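Ethylbenzene dehydrogenase alpha-subunit (Aromatoleum aromaticum, PDB 2IVF) is a molybdenum-containing subunit of the molybdopterin oxidoreductase family, holding two pterin guanosine dinucleotide cofactors and an iron-sulfur cluster. Local coordinates at residues Gln128-Asn136 against Ser853-Leu864. Numbering follows the deposited sequence.
Sequences QKGSAFNNN and SIHSTHLTNSHL. With MGD (2-amino-5,6-dimercapto-7-methyl-3,7,8a,9-tetrahydro-8-oxa-1,3,9,10-tetraaza-anthracen-4-one guanosine dinucleotide), chain M.
Lys129 sets CB and CG over one face of the His858 ring, CB in CH-pi contact 3.6 Å from the centroid and near its normal. Thr857 CG2 packs on the opposite face. The ring's rim meets that of Phe133, CD1 nearest NE2, the planes 82° apart and neither ring over the other's face; the Asn136 amide is also nearly perpendicular to it. An almost straight bond from Ile854 N to ND1 (3.0 Å, 175°) fixes the imidazole's rotation. Two bends, at chi2 and chi3, carry the rest of Lys129 past Ser853 N and Ile854 CD1, until NZ donates to Gln128 OE1 and to Arg851 O; NZ also lies 3.2 Å from MGD N19.

The far end is flat on flat. The Asn135 amide stacks on His863, planes 8° apart, with ND2 over the ring centre while bonding Ala132 O; Asn40 and Lys44 of the beta-subunit take its two polar ends. Asn136 and Asn861 likewise stack amide on amide, leaving Asn136 OD1 buried with no hydrogen-bond partner in the model. Asn861 caps the helix beginning at Ser862 by accepting from Leu864 N at OD1, and its ND2 reaches Asn135 O weakly (3.4 Å), Glu141 being its stronger partner. Leu864 CD2 fits against Ala132 CB at 3.8 Å.

Gly130 and Ile854 touch the iron-sulfur cluster, while Ser853 O accepts from MGD N18 (2.8 Å) and His855 N donates to O17 (2.7 Å). The contact thus joins the cluster-binding loop to the dinucleotide-binding domain beside the pterin; if protonated, as is likely, Lys129 would probably polarise the pterin's amino end.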
loop_
_atom_site.group_PDB
_atom_site.type_symbol
_atom_site.label_atom_id
_atom_site.label_comp_id
_atom_site.label_asym_id
_atom_site.label_seq_id
_atom_site.Cartn_x
_atom_site.Cartn_y
_atom_site.Cartn_z
ATOM N N GLN A 128 -3.411 0.603 -5.068
ATOM C CA GLN A 128 -2.638 -0.159 -6.055
ATOM C C GLN A 128 -2.721 -1.681 -5.780
ATOM O O GLN A 128 -2.626 -2.493 -6.704
ATOM C CB GLN A 128 -1.178 0.354 -6.142
ATOM C CG GLN A 128 -0.252 -0.091 -4.966
ATOM C CD GLN A 128 -0.490 0.668 -3.680
ATOM O OE1 GLN A 128 -1.628 1.056 -3.371
ATOM N NE2 GLN A 128 0.555 0.830 -2.882
ATOM N N LYS A 129 -2.929 -2.065 -4.520
ATOM C CA LYS A 129 -3.018 -3.457 -4.192
ATOM C C LYS A 129 -4.345 -3.972 -4.741
ATOM O O LYS A 129 -4.371 -4.987 -5.416
ATOM C CB LYS A 129 -2.965 -3.668 -2.704
ATOM C CG LYS A 129 -1.574 -3.548 -2.108
ATOM C CD LYS A 129 -1.174 -2.088 -1.833
ATOM C CE LYS A 129 -2.022 -1.435 -0.737
ATOM N NZ LYS A 129 -1.667 0.007 -0.562
ATOM N N GLY A 130 -5.419 -3.253 -4.445
ATOM C CA GLY A 130 -6.771 -3.597 -4.933
ATOM C C GLY A 130 -6.872 -3.627 -6.439
ATOM O O GLY A 130 -7.513 -4.519 -7.032
ATOM N N SER A 131 -6.237 -2.641 -7.064
ATOM C CA SER A 131 -6.291 -2.462 -8.516
ATOM C C SER A 131 -5.411 -3.463 -9.286
ATOM O O SER A 131 -5.414 -3.457 -10.532
ATOM C CB SER A 131 -5.897 -1.029 -8.860
ATOM O OG SER A 131 -6.859 -0.107 -8.371
ATOM N N ALA A 132 -4.667 -4.291 -8.559
ATOM C CA ALA A 132 -3.840 -5.378 -9.140
ATOM C C ALA A 132 -4.134 -6.732 -8.504
ATOM O O ALA A 132 -3.389 -7.696 -8.692
ATOM C CB ALA A 132 -2.373 -5.058 -8.933
ATOM N N PHE A 133 -5.262 -6.837 -7.816
ATOM C CA PHE A 133 -5.591 -8.054 -7.101
ATOM C C PHE A 133 -5.796 -9.294 -7.993
ATOM O O PHE A 133 -5.570 -10.411 -7.575
ATOM C CB PHE A 133 -6.815 -7.844 -6.181
ATOM C CG PHE A 133 -6.914 -8.943 -5.200
ATOM C CD1 PHE A 133 -6.032 -8.958 -4.150
ATOM C CD2 PHE A 133 -7.776 -10.008 -5.384
ATOM C CE1 PHE A 133 -6.027 -10.023 -3.242
ATOM C CE2 PHE A 133 -7.765 -11.071 -4.489
ATOM C CZ PHE A 133 -6.875 -11.066 -3.430
ATOM N N ASN A 134 -6.151 -9.108 -9.265
ATOM C CA ASN A 134 -6.196 -10.228 -10.166
ATOM C C ASN A 134 -4.897 -11.032 -10.157
ATOM O O ASN A 134 -4.898 -12.236 -10.380
ATOM C CB ASN A 134 -6.472 -9.716 -11.591
ATOM C CG ASN A 134 -5.247 -9.020 -12.228
ATOM O OD1 ASN A 134 -5.132 -7.784 -12.223
ATOM N ND2 ASN A 134 -4.385 -9.816 -12.852
ATOM N N ASN A 135 -3.770 -10.374 -9.860
ATOM C CA ASN A 135 -2.480 -11.052 -9.825
ATOM C C ASN A 135 -2.346 -11.941 -8.633
ATOM O O ASN A 135 -1.698 -12.978 -8.720
ATOM C CB ASN A 135 -1.373 -10.017 -9.853
ATOM C CG ASN A 135 -1.407 -9.227 -11.125
ATOM O OD1 ASN A 135 -1.094 -9.763 -12.184
ATOM N ND2 ASN A 135 -1.937 -8.012 -11.068
ATOM N N ASN A 136 -2.991 -11.565 -7.533
ATOM C CA ASN A 136 -3.029 -12.440 -6.363
ATOM C C ASN A 136 -3.750 -13.746 -6.659
ATOM O O ASN A 136 -3.326 -14.829 -6.239
ATOM C CB ASN A 136 -3.706 -11.766 -5.186
ATOM C CG ASN A 136 -2.844 -10.707 -4.537
ATOM O OD1 ASN A 136 -2.580 -9.694 -5.147
ATOM N ND2 ASN A 136 -2.439 -10.927 -3.279
ATOM N N SER A 853 1.419 -3.402 0.468
ATOM C CA SER A 853 0.572 -4.558 0.755
ATOM C C SER A 853 -0.444 -4.143 1.768
ATOM O O SER A 853 -0.198 -3.200 2.524
ATOM C CB SER A 853 1.387 -5.737 1.288
ATOM O OG SER A 853 0.566 -6.866 1.608
ATOM N N ILE A 854 -1.579 -4.853 1.790
ATOM C CA ILE A 854 -2.513 -4.785 2.918
ATOM C C ILE A 854 -2.084 -5.961 3.833
ATOM O O ILE A 854 -2.266 -7.162 3.522
ATOM C CB ILE A 854 -3.997 -4.854 2.514
ATOM C CG1 ILE A 854 -4.327 -3.748 1.500
ATOM C CG2 ILE A 854 -4.887 -4.729 3.707
ATOM C CD1 ILE A 854 -4.116 -2.276 2.029
ATOM N N HIS A 855 -1.455 -5.621 4.952
ATOM C CA HIS A 855 -0.804 -6.633 5.789
ATOM C C HIS A 855 0.102 -7.511 4.926
ATOM O O HIS A 855 0.843 -6.957 4.124
ATOM C CB HIS A 855 -1.867 -7.381 6.582
ATOM C CG HIS A 855 -2.724 -6.441 7.317
ATOM N ND1 HIS A 855 -2.287 -5.784 8.439
ATOM C CD2 HIS A 855 -3.916 -5.897 6.995
ATOM C CE1 HIS A 855 -3.220 -4.934 8.825
ATOM N NE2 HIS A 855 -4.219 -4.978 7.972
ATOM N N SER A 856 0.028 -8.853 5.017
ATOM C CA SER A 856 0.900 -9.710 4.199
ATOM C C SER A 856 0.217 -10.225 2.940
ATOM O O SER A 856 0.789 -11.045 2.210
ATOM C CB SER A 856 1.422 -10.905 5.010
ATOM O OG SER A 856 2.025 -10.491 6.230
ATOM N N THR A 857 -1.006 -9.780 2.710
ATOM C CA THR A 857 -1.836 -10.271 1.621
ATOM C C THR A 857 -1.125 -10.207 0.278
ATOM O O THR A 857 -1.267 -11.142 -0.545
ATOM C CB THR A 857 -3.163 -9.491 1.590
ATOM O OG1 THR A 857 -3.856 -9.845 2.786
ATOM C CG2 THR A 857 -4.043 -9.836 0.373
ATOM N N HIS A 858 -0.331 -9.159 0.090
ATOM C CA HIS A 858 0.354 -8.898 -1.182
ATOM C C HIS A 858 1.881 -8.936 -1.055
ATOM O O HIS A 858 2.627 -8.649 -2.056
ATOM C CB HIS A 858 -0.044 -7.534 -1.721
ATOM C CG HIS A 858 -1.507 -7.259 -1.644
ATOM N ND1 HIS A 858 -2.103 -6.737 -0.526
ATOM C CD2 HIS A 858 -2.497 -7.461 -2.540
ATOM C CE1 HIS A 858 -3.407 -6.637 -0.727
ATOM N NE2 HIS A 858 -3.667 -7.025 -1.963
ATOM N N LEU A 859 2.370 -9.290 0.128
ATOM C CA LEU A 859 3.805 -9.317 0.365
ATOM C C LEU A 859 4.489 -10.486 -0.300
ATOM O O LEU A 859 5.728 -10.521 -0.449
ATOM C CB LEU A 859 4.122 -9.259 1.869
ATOM C CG LEU A 859 3.929 -7.923 2.555
ATOM C CD1 LEU A 859 4.370 -8.024 4.068
ATOM C CD2 LEU A 859 4.621 -6.752 1.767
ATOM N N THR A 860 3.694 -11.464 -0.689
ATOM C CA THR A 860 4.203 -12.589 -1.440
ATOM C C THR A 860 3.661 -12.576 -2.869
ATOM O O THR A 860 3.660 -13.606 -3.560
ATOM C CB THR A 860 3.940 -13.946 -0.698
ATOM O OG1 THR A 860 2.556 -14.038 -0.305
ATOM C CG2 THR A 860 4.888 -14.085 0.490
ATOM N N ASN A 861 3.245 -11.399 -3.345
ATOM C CA ASN A 861 2.760 -11.259 -4.697
ATOM C C ASN A 861 3.836 -10.758 -5.601
ATOM O O ASN A 861 4.369 -9.671 -5.391
ATOM C CB ASN A 861 1.576 -10.314 -4.796
ATOM C CG ASN A 861 0.946 -10.377 -6.112
ATOM O OD1 ASN A 861 1.042 -9.431 -6.923
ATOM N ND2 ASN A 861 0.340 -11.514 -6.407
ATOM N N SER A 862 4.166 -11.532 -6.620
ATOM C CA SER A 862 5.217 -11.100 -7.537
ATOM C C SER A 862 4.943 -9.728 -8.151
ATOM O O SER A 862 5.810 -8.858 -8.140
ATOM C CB SER A 862 5.407 -12.112 -8.645
ATOM O OG SER A 862 5.989 -13.281 -8.110
ATOM N N HIS A 863 3.764 -9.581 -8.735
ATOM C CA HIS A 863 3.392 -8.353 -9.456
ATOM C C HIS A 863 3.537 -7.101 -8.595
ATOM O O HIS A 863 4.154 -6.088 -9.024
ATOM C CB HIS A 863 1.965 -8.507 -9.971
ATOM C CG HIS A 863 1.495 -7.375 -10.820
ATOM N ND1 HIS A 863 1.601 -7.387 -12.190
ATOM C CD2 HIS A 863 0.895 -6.204 -10.502
ATOM C CE1 HIS A 863 1.085 -6.274 -12.685
ATOM N NE2 HIS A 863 0.645 -5.541 -11.682
ATOM N N LEU A 864 2.979 -7.161 -7.379
ATOM C CA LEU A 864 2.932 -6.001 -6.504
ATOM C C LEU A 864 4.277 -5.773 -5.888
ATOM O O LEU A 864 4.633 -4.633 -5.552
ATOM C CB LEU A 864 1.821 -6.163 -5.438
ATOM C CG LEU A 864 0.407 -5.928 -6.006
ATOM C CD1 LEU A 864 -0.750 -6.397 -5.093
ATOM C CD2 LEU A 864 0.291 -4.386 -6.332
HETATM P PB MGD M . 0.964 3.525 11.097
HETATM O O1B MGD M . 1.146 2.964 9.730
HETATM O O2B MGD M . 1.525 2.703 12.201
HETATM O O3B MGD M . -0.518 3.873 11.507
HETATM O O3A MGD M . -2.104 2.922 9.755
HETATM P PA MGD M . -1.824 4.239 10.611
HETATM O O1A MGD M . -1.582 5.304 9.633
HETATM O O2A MGD M . -2.878 4.431 11.590
HETATM O "O5'" MGD M . 1.638 4.983 11.179
HETATM C "C5'" MGD M . 3.002 5.147 10.766
HETATM C "C4'" MGD M . 3.525 6.507 11.220
HETATM O "O4'" MGD M . 3.644 6.535 12.635
HETATM C "C3'" MGD M . 4.957 6.505 10.739
HETATM O "O3'" MGD M . 4.967 7.124 9.458
HETATM C "C2'" MGD M . 5.673 7.349 11.801
HETATM O "O2'" MGD M . 6.132 8.582 11.215
HETATM C "C1'" MGD M . 4.585 7.595 12.861
HETATM N N9 MGD M . 5.182 7.450 14.210
HETATM C C8 MGD M . 5.864 6.410 14.714
HETATM N N7 MGD M . 6.201 6.638 15.989
HETATM C C5 MGD M . 5.694 7.859 16.297
HETATM C C6 MGD M . 5.703 8.691 17.408
HETATM O O6 MGD M . 6.266 8.439 18.480
HETATM N N1 MGD M . 5.030 9.913 17.304
HETATM C C2 MGD M . 4.375 10.370 16.151
HETATM N N2 MGD M . 3.755 11.600 16.144
HETATM N N3 MGD M . 4.359 9.540 15.098
HETATM C C4 MGD M . 5.016 8.341 15.155
HETATM C C10 MGD M . -2.351 1.707 10.362
HETATM C C11 MGD M . -3.565 1.090 9.713
HETATM O O11 MGD M . -3.309 0.970 8.374
HETATM C C12 MGD M . -4.018 -0.241 10.332
HETATM S S12 MGD M . -3.862 -0.565 12.053
HETATM C C13 MGD M . -4.568 -1.207 9.527
HETATM S S13 MGD M . -5.102 -2.694 10.232
HETATM C C14 MGD M . -4.685 -0.996 8.057
HETATM N N15 MGD M . -3.541 -1.720 7.432
HETATM C C16 MGD M . -2.982 -1.293 6.212
HETATM C C17 MGD M . -2.030 -2.011 5.534
HETATM O O17 MGD M . -1.583 -3.093 5.984
HETATM N N18 MGD M . -1.541 -1.480 4.323
HETATM C C19 MGD M . -1.987 -0.308 3.795
HETATM N N19 MGD M . -1.447 0.110 2.633
HETATM N N20 MGD M . -2.891 0.382 4.506
HETATM C C21 MGD M . -3.404 -0.092 5.653
HETATM N N22 MGD M . -4.352 0.642 6.359
HETATM C C23 MGD M . -4.529 0.525 7.777
#